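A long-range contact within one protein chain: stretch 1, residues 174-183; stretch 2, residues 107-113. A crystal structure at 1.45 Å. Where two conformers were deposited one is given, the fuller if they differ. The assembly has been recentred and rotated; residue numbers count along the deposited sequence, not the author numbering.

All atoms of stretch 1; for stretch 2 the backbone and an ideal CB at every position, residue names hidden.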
ATOM      1  N   ARG A 174     -17.704  -5.362   1.646  1.00  7.46           N
ATOM      2  CA  ARG A 174     -17.052  -5.164   0.354  1.00  5.97           C
ATOM      3  C   ARG A 174     -15.532  -5.336   0.495  1.00  6.36           C
ATOM      4  O   ARG A 174     -14.883  -5.999  -0.322  1.00  6.08           O
ATOM      5  CB  ARG A 174     -17.387  -3.789  -0.201  1.00  6.60           C
ATOM      6  CG  ARG A 174     -16.639  -3.411  -1.482  1.00  7.06           C
ATOM      7  CD  ARG A 174     -16.888  -4.304  -2.684  1.00  7.61           C
ATOM      8  NE  ARG A 174     -18.293  -4.610  -2.955  1.00  8.81           N
ATOM      9  CZ  ARG A 174     -18.953  -4.227  -4.036  1.00  8.82           C
ATOM     10  NH1 ARG A 174     -18.418  -3.411  -4.916  1.00  7.39           N
ATOM     11  NH2 ARG A 174     -20.200  -4.647  -4.186  1.00  9.87           N
ATOM     12  N   TYR A 175     -14.964  -4.749   1.547  1.00  5.42           N
ATOM     13  CA  TYR A 175     -13.538  -4.893   1.806  1.00  6.01           C
ATOM     14  C   TYR A 175     -13.094  -6.335   1.930  1.00  5.81           C
ATOM     15  O   TYR A 175     -12.102  -6.732   1.327  1.00  6.69           O
ATOM     16  CB  TYR A 175     -13.182  -4.150   3.098  1.00  6.02           C
ATOM     17  CG  TYR A 175     -11.719  -4.090   3.385  1.00  6.34           C
ATOM     18  CD1 TYR A 175     -10.879  -3.197   2.732  1.00  7.30           C
ATOM     19  CD2 TYR A 175     -11.163  -4.934   4.334  1.00  7.98           C
ATOM     20  CE1 TYR A 175      -9.521  -3.145   3.022  1.00  7.38           C
ATOM     21  CE2 TYR A 175      -9.800  -4.864   4.633  1.00 10.17           C
ATOM     22  CZ  TYR A 175      -9.020  -3.970   3.964  1.00  9.21           C
ATOM     23  OH  TYR A 175      -7.649  -3.922   4.230  1.00 11.78           O
ATOM     24  N   TYR A 176     -13.827  -7.121   2.686  1.00  6.60           N
ATOM     25  CA  TYR A 176     -13.411  -8.508   2.927  1.00  8.01           C
ATOM     26  C   TYR A 176     -13.715  -9.406   1.734  1.00  8.87           C
ATOM     27  O   TYR A 176     -12.985 -10.375   1.512  1.00  9.18           O
ATOM     28  CB  TYR A 176     -13.962  -9.014   4.283  1.00  9.87           C
ATOM     29  CG  TYR A 176     -13.256  -8.338   5.455  1.00  9.11           C
ATOM     30  CD1 TYR A 176     -11.891  -8.515   5.651  1.00  9.77           C
ATOM     31  CD2 TYR A 176     -13.943  -7.514   6.335  1.00 11.42           C
ATOM     32  CE1 TYR A 176     -11.232  -7.904   6.685  1.00 13.07           C
ATOM     33  CE2 TYR A 176     -13.277  -6.867   7.377  1.00 11.31           C
ATOM     34  CZ  TYR A 176     -11.931  -7.078   7.532  1.00 12.67           C
ATOM     35  OH  TYR A 176     -11.258  -6.432   8.571  1.00 14.93           O
ATOM     36  N   LYS A 177     -14.709  -9.060   0.913  1.00  8.97           N
ATOM     37  CA  LYS A 177     -14.887  -9.758  -0.368  1.00  8.70           C
ATOM     38  C   LYS A 177     -13.662  -9.544  -1.252  1.00  7.90           C
ATOM     39  O   LYS A 177     -13.095 -10.510  -1.791  1.00  9.19           O
ATOM     40  CB  LYS A 177     -16.134  -9.302  -1.084  1.00 11.33           C
ATOM     41  CG  LYS A 177     -16.149  -9.821  -2.544  1.00 12.67           C
ATOM     42  CD  LYS A 177     -17.394  -9.415  -3.305  1.00 16.09           C
ATOM     43  CE  LYS A 177     -18.552 -10.290  -2.882  1.00 17.97           C
ATOM     44  NZ  LYS A 177     -19.760 -10.071  -3.787  1.00 19.76           N
ATOM     45  N   VAL A 178     -13.200  -8.301  -1.377  1.00  7.24           N
ATOM     46  CA  VAL A 178     -12.020  -7.991  -2.160  1.00  7.50           C
ATOM     47  C   VAL A 178     -10.800  -8.725  -1.597  1.00  7.90           C
ATOM     48  O   VAL A 178     -10.030  -9.352  -2.343  1.00  8.43           O
ATOM     49  CB  VAL A 178     -11.805  -6.480  -2.184  1.00  8.24           C
ATOM     50  CG1 VAL A 178     -10.398  -6.166  -2.721  1.00  8.91           C
ATOM     51  CG2 VAL A 178     -12.852  -5.865  -3.070  1.00  9.26           C
ATOM     52  N   ARG A 179     -10.616  -8.687  -0.286  1.00  6.88           N
ATOM     53  CA  ARG A 179      -9.480  -9.374   0.329  0.55  8.35           C
ATOM     54  C   ARG A 179      -9.533 -10.886   0.031  1.00  9.72           C
ATOM     55  O   ARG A 179      -8.495 -11.486  -0.320  1.00 10.62           O
ATOM     56  CB  ARG A 179      -9.446  -9.042   1.836  0.55  6.75           C
ATOM     57  CG  ARG A 179      -8.192  -9.469   2.605  0.55  9.40           C
ATOM     58  CD  ARG A 179      -8.129 -10.973   2.922  0.55 10.67           C
ATOM     59  NE  ARG A 179      -9.367 -11.501   3.486  0.55 12.12           N
ATOM     60  CZ  ARG A 179      -9.721 -11.475   4.765  0.55 12.52           C
ATOM     61  NH1 ARG A 179      -8.928 -10.942   5.679  0.55 15.63           N
ATOM     62  NH2 ARG A 179     -10.886 -11.997   5.136  0.55 14.52           N
ATOM     63  N   ASP A 180     -10.699 -11.491   0.167  1.00  7.84           N
ATOM     64  CA  ASP A 180     -10.832 -12.928  -0.097  1.00 10.03           C
ATOM     65  C   ASP A 180     -10.525 -13.251  -1.546  1.00 12.29           C
ATOM     66  O   ASP A 180      -9.879 -14.283  -1.820  1.00 11.60           O
ATOM     67  CB  ASP A 180     -12.209 -13.416   0.293  1.00 10.30           C
ATOM     68  CG  ASP A 180     -12.402 -13.495   1.829  1.00 13.13           C
ATOM     69  OD1 ASP A 180     -11.451 -13.253   2.616  1.00 14.70           O
ATOM     70  OD2 ASP A 180     -13.513 -13.810   2.235  1.00 17.12           O
ATOM     71  N   LEU A 181     -10.987 -12.432  -2.470  1.00  9.04           N
ATOM     72  CA  LEU A 181     -10.698 -12.666  -3.891  0.63  9.74           C
ATOM     73  C   LEU A 181      -9.212 -12.607  -4.156  1.00 10.25           C
ATOM     74  O   LEU A 181      -8.651 -13.470  -4.837  1.00 10.13           O
ATOM     75  CB  LEU A 181     -11.369 -11.616  -4.736  0.63  9.51           C
ATOM     76  CG  LEU A 181     -12.862 -11.802  -4.807  0.63  7.87           C
ATOM     77  CD1 LEU A 181     -13.457 -10.556  -5.408  0.63  9.07           C
ATOM     78  CD2 LEU A 181     -13.149 -13.052  -5.629  0.63 10.46           C
HETATM   79  N   MSE A 182      -8.555 -11.564  -3.654  1.00  8.63           N
HETATM   80  CA  MSE A 182      -7.109 -11.406  -3.826  1.00  8.51           C
HETATM   81  C   MSE A 182      -6.353 -12.583  -3.199  1.00 10.54           C
HETATM   82  O   MSE A 182      -5.404 -13.123  -3.798  1.00 11.59           O
HETATM   83  CB  MSE A 182      -6.652 -10.074  -3.224  1.00  8.80           C
HETATM   84  CG  MSE A 182      -7.235  -8.874  -3.994  1.00 10.16           C
HETATM   85 SE   MSE A 182      -6.837  -7.181  -3.189  1.00  8.73          SE
HETATM   86  CE  MSE A 182      -4.967  -7.152  -3.576  1.00 11.30           C
ATOM     87  N   ARG A 183      -6.736 -12.972  -1.985  1.00 12.76           N
ATOM     88  CA  ARG A 183      -6.036 -14.050  -1.286  1.00 13.56           C
ATOM     89  C   ARG A 183      -6.139 -15.340  -2.090  1.00 17.52           C
ATOM     90  O   ARG A 183      -5.156 -16.046  -2.296  1.00 14.89           O
ATOM     91  CB  ARG A 183      -6.624 -14.253   0.101  1.00 15.93           C
ATOM     92  CG  ARG A 183      -5.856 -15.290   0.907  1.00 18.39           C
ATOM     93  CD  ARG A 183      -6.583 -15.540   2.205  1.00 22.87           C
ATOM     94  NE  ARG A 183      -7.888 -16.111   1.898  1.00 35.28           N
ATOM     95  CZ  ARG A 183      -9.009 -15.873   2.573  1.00 56.76           C
ATOM     96  NH1 ARG A 183      -9.013 -15.066   3.627  1.00 60.30           N
ATOM     97  NH2 ARG A 183     -10.137 -16.452   2.184  1.00 60.00           N
ATOM     98  N   UNK A 107      -5.262   4.603  -1.782  1.00  5.68           N
ATOM     99  CA  UNK A 107      -3.911   4.324  -1.331  1.00  6.28           C
ATOM    100  C   UNK A 107      -3.875   3.291  -0.212  1.00  6.88           C
ATOM    101  O   UNK A 107      -2.796   2.939   0.269  1.00  6.64           O
ATOM    102  CB  UNK A 107      -3.241   5.618  -0.864  1.00  6.28           C
ATOM    103  N   UNK A 108      -5.038   2.786   0.201  1.00  5.55           N
ATOM    104  CA  UNK A 108      -5.068   1.759   1.244  1.00  5.61           C
ATOM    105  C   UNK A 108      -4.270   0.534   0.831  1.00  5.37           C
ATOM    106  O   UNK A 108      -4.203   0.196  -0.358  1.00  6.29           O
ATOM    107  CB  UNK A 108      -6.510   1.360   1.561  1.00  5.61           C
ATOM    108  N   UNK A 109      -3.647  -0.104   1.823  1.00  6.12           N
ATOM    109  CA  UNK A 109      -2.816  -1.285   1.667  1.00  6.51           C
ATOM    110  C   UNK A 109      -3.478  -2.519   2.209  1.00  6.71           C
ATOM    111  O   UNK A 109      -4.078  -2.489   3.288  1.00  8.49           O
ATOM    112  CB  UNK A 109      -1.466  -1.081   2.357  1.00  6.51           C
ATOM    113  N   UNK A 110      -3.426  -3.593   1.417  1.00  9.15           N
ATOM    114  CA  UNK A 110      -3.907  -4.899   1.863  1.00  9.90           C
ATOM    115  C   UNK A 110      -2.718  -5.832   1.977  1.00 10.06           C
ATOM    116  O   UNK A 110      -1.968  -6.002   1.004  1.00 10.32           O
ATOM    117  CB  UNK A 110      -4.958  -5.466   0.907  1.00  9.90           C
ATOM    118  N   UNK A 111      -2.521  -6.392   3.172  1.00 11.71           N
ATOM    119  CA  UNK A 111      -1.407  -7.283   3.473  1.00 14.28           C
ATOM    120  C   UNK A 111      -1.928  -8.712   3.467  1.00 16.04           C
ATOM    121  O   UNK A 111      -3.046  -8.992   3.962  1.00 15.97           O
ATOM    122  CB  UNK A 111      -0.761  -6.937   4.816  1.00 14.28           C
ATOM    123  N   UNK A 112      -1.123  -9.618   2.931  1.00 14.81           N
ATOM    124  CA  UNK A 112      -1.492 -11.016   2.864  1.00 14.14           C
ATOM    125  C   UNK A 112      -0.434 -11.858   3.529  1.00 19.10           C
ATOM    126  O   UNK A 112       0.751 -11.719   3.237  1.00 21.94           O
ATOM    127  CB  UNK A 112      -1.700 -11.459   1.415  1.00 14.14           C
ATOM    128  N   UNK A 113      -0.879 -12.705   4.444  1.00 21.14           N
ATOM    129  CA  UNK A 113       0.047 -13.548   5.180  1.00 37.78           C
ATOM    130  C   UNK A 113       0.109 -14.891   4.495  1.00 43.44           C
ATOM    131  O   UNK A 113      -0.565 -15.835   4.900  1.00 65.52           O
ATOM    132  CB  UNK A 113      -0.368 -13.695   6.645  1.00 37.78           C
TER

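Stretch 1 is a helix, and it offers stretch 2 mainly Tyr175, then Arg179 one turn on, then Met182 and Arg183 about a turn further. The strand of stretch 2 runs obliquely past it, the two axes inclined at 52° and 10.1 Å apart at their closest, a gap that side chains must fill.

Position 107 lies out of reach of the helix, so stretch 1 hardly constrains it. The residue is Tyr107, which makes no contact here.

At position 108 CA-to-CB points toward the helix, but nothing of it lies within 5.5 Å of the ideal CB. A long side chain is needed to approach Tyr175, and an apolar or a polar one could serve, since a ring and a hydroxyl are both near. Gln108 extends its amide until NE2 is 4.1 Å from CE1 of Tyr175. The two make no direct hydrogen bond; instead a water accepts one from Gln108 NE2 at 3.0 Å and lies 2.9 Å from Tyr175 OH.

Position 109 directs its CB away from the helix, so many side chains would be compatible with stretch 1. It is Ala109, whose methyl takes no part. Its carbonyl does: the same water donates a hydrogen bond to Ala109 O at 3.1 Å, tying the strand backbone to the tyrosine hydroxyl.

Position 110 points toward the helix, its ideal CB 4.5 Å from Tyr175 OH and 4.8 Å from Met182 CE. The Tyr175 ring, the Met182 side chain and the aliphatic part of Arg179 favour a medium-sized aliphatic side chain, though the Tyr175 hydroxyl is also near; leucine, isoleucine or methionine would all be reasonable. Leu110 places CD2 4.0 Å from Tyr175 CZ, 4.1 Å from Arg179 CB and 4.3 Å from Met182 SE, so a single methyl meets three helix residues.

Position 111 turns away again, as strand alternation requires, and stretch 1 sets little limit on its side chain. It is Phe111, which makes no contact here.

Position 112 faces the helix once more, toward Arg179, Met182 and Arg183, but its ideal CB has no helix atom within 5.5 Å. Met182 and the arginine methylenes offer an apolar surface, which a large aromatic or long aliphatic group could reach. Phe112 does so with chi1 near -61° (m): CZ comes within 3.5 Å of Met182 CB, and CE2 lies 3.9 Å from Arg179 CG. Arg179 O approaches the ring edge, 3.6 Å from Phe112 CE2, while still accepting the helical hydrogen bond from Arg183 N. Met182 SE also sits at the edge, 5.3 Å from the centroid of the Phe112 ring.

Position 113 points sideways and meets no helix side chain; a polar residue is acceptable. Lys113 leads away and is poorly ordered.

Stretch 2, residues 107-113: YQALFFK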
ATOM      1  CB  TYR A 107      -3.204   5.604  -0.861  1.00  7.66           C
ATOM      2  CG  TYR A 107      -3.246   6.702  -1.885  1.00  8.78           C
ATOM      3  CD1 TYR A 107      -2.910   6.439  -3.195  1.00 11.23           C
ATOM      4  CD2 TYR A 107      -3.703   7.959  -1.546  1.00  9.09           C
ATOM      5  CE1 TYR A 107      -2.983   7.446  -4.161  1.00 13.59           C
ATOM      6  CE2 TYR A 107      -3.775   8.959  -2.485  1.00 10.83           C
ATOM      7  CZ  TYR A 107      -3.430   8.682  -3.768  1.00 13.71           C
ATOM      8  OH  TYR A 107      -3.522   9.738  -4.684  1.00 24.06           O
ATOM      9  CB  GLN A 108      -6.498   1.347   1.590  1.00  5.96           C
ATOM     10  CG  GLN A 108      -7.233   2.451   2.304  1.00  6.29           C
ATOM     11  CD  GLN A 108      -8.612   2.119   2.817  1.00  5.48           C
ATOM     12  OE1 GLN A 108      -9.475   3.018   2.837  1.00  6.34           O
ATOM     13  NE2 GLN A 108      -8.848   0.888   3.242  1.00  5.68           N
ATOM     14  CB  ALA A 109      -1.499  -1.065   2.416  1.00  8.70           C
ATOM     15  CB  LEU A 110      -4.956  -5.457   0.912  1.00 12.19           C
ATOM     16  CG  LEU A 110      -6.277  -4.690   0.854  1.00 14.67           C
ATOM     17  CD1 LEU A 110      -6.280  -3.802  -0.317  1.00 17.37           C
ATOM     18  CD2 LEU A 110      -7.392  -5.679   0.764  1.00 16.78           C
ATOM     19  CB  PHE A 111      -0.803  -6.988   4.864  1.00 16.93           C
ATOM     20  CG  PHE A 111       0.118  -8.069   5.378  1.00 25.01           C
ATOM     21  CD1 PHE A 111       1.394  -8.219   4.868  1.00 33.83           C
ATOM     22  CD2 PHE A 111      -0.298  -8.915   6.386  1.00 30.42           C
ATOM     23  CE1 PHE A 111       2.242  -9.209   5.357  1.00 39.19           C
ATOM     24  CE2 PHE A 111       0.536  -9.906   6.876  1.00 39.33           C
ATOM     25  CZ  PHE A 111       1.803 -10.053   6.357  1.00 38.37           C
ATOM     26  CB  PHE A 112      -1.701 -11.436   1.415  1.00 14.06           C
ATOM     27  CG  PHE A 112      -2.800 -10.681   0.759  1.00 11.61           C
ATOM     28  CD1 PHE A 112      -2.557  -9.469   0.145  1.00 11.46           C
ATOM     29  CD2 PHE A 112      -4.097 -11.135   0.848  1.00 11.94           C
ATOM     30  CE1 PHE A 112      -3.597  -8.738  -0.386  1.00  9.68           C
ATOM     31  CE2 PHE A 112      -5.139 -10.399   0.313  1.00 11.52           C
ATOM     32  CZ  PHE A 112      -4.874  -9.226  -0.307  1.00  9.38           C
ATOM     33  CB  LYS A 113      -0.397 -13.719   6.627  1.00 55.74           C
ATOM     34  CG  LYS A 113       0.594 -14.538   7.439  1.00 76.72           C
ATOM     35  CD  LYS A 113       0.158 -14.692   8.884  1.00 90.38           C
ATOM     36  CE  LYS A 113       1.116 -15.590   9.656  1.00 96.39           C
ATOM     37  NZ  LYS A 113       0.728 -15.717  11.087  1.00 99.87           N
TER
HETATM   38  O   HOH W   1      -6.828  -1.225   3.792  1.00  8.42           O
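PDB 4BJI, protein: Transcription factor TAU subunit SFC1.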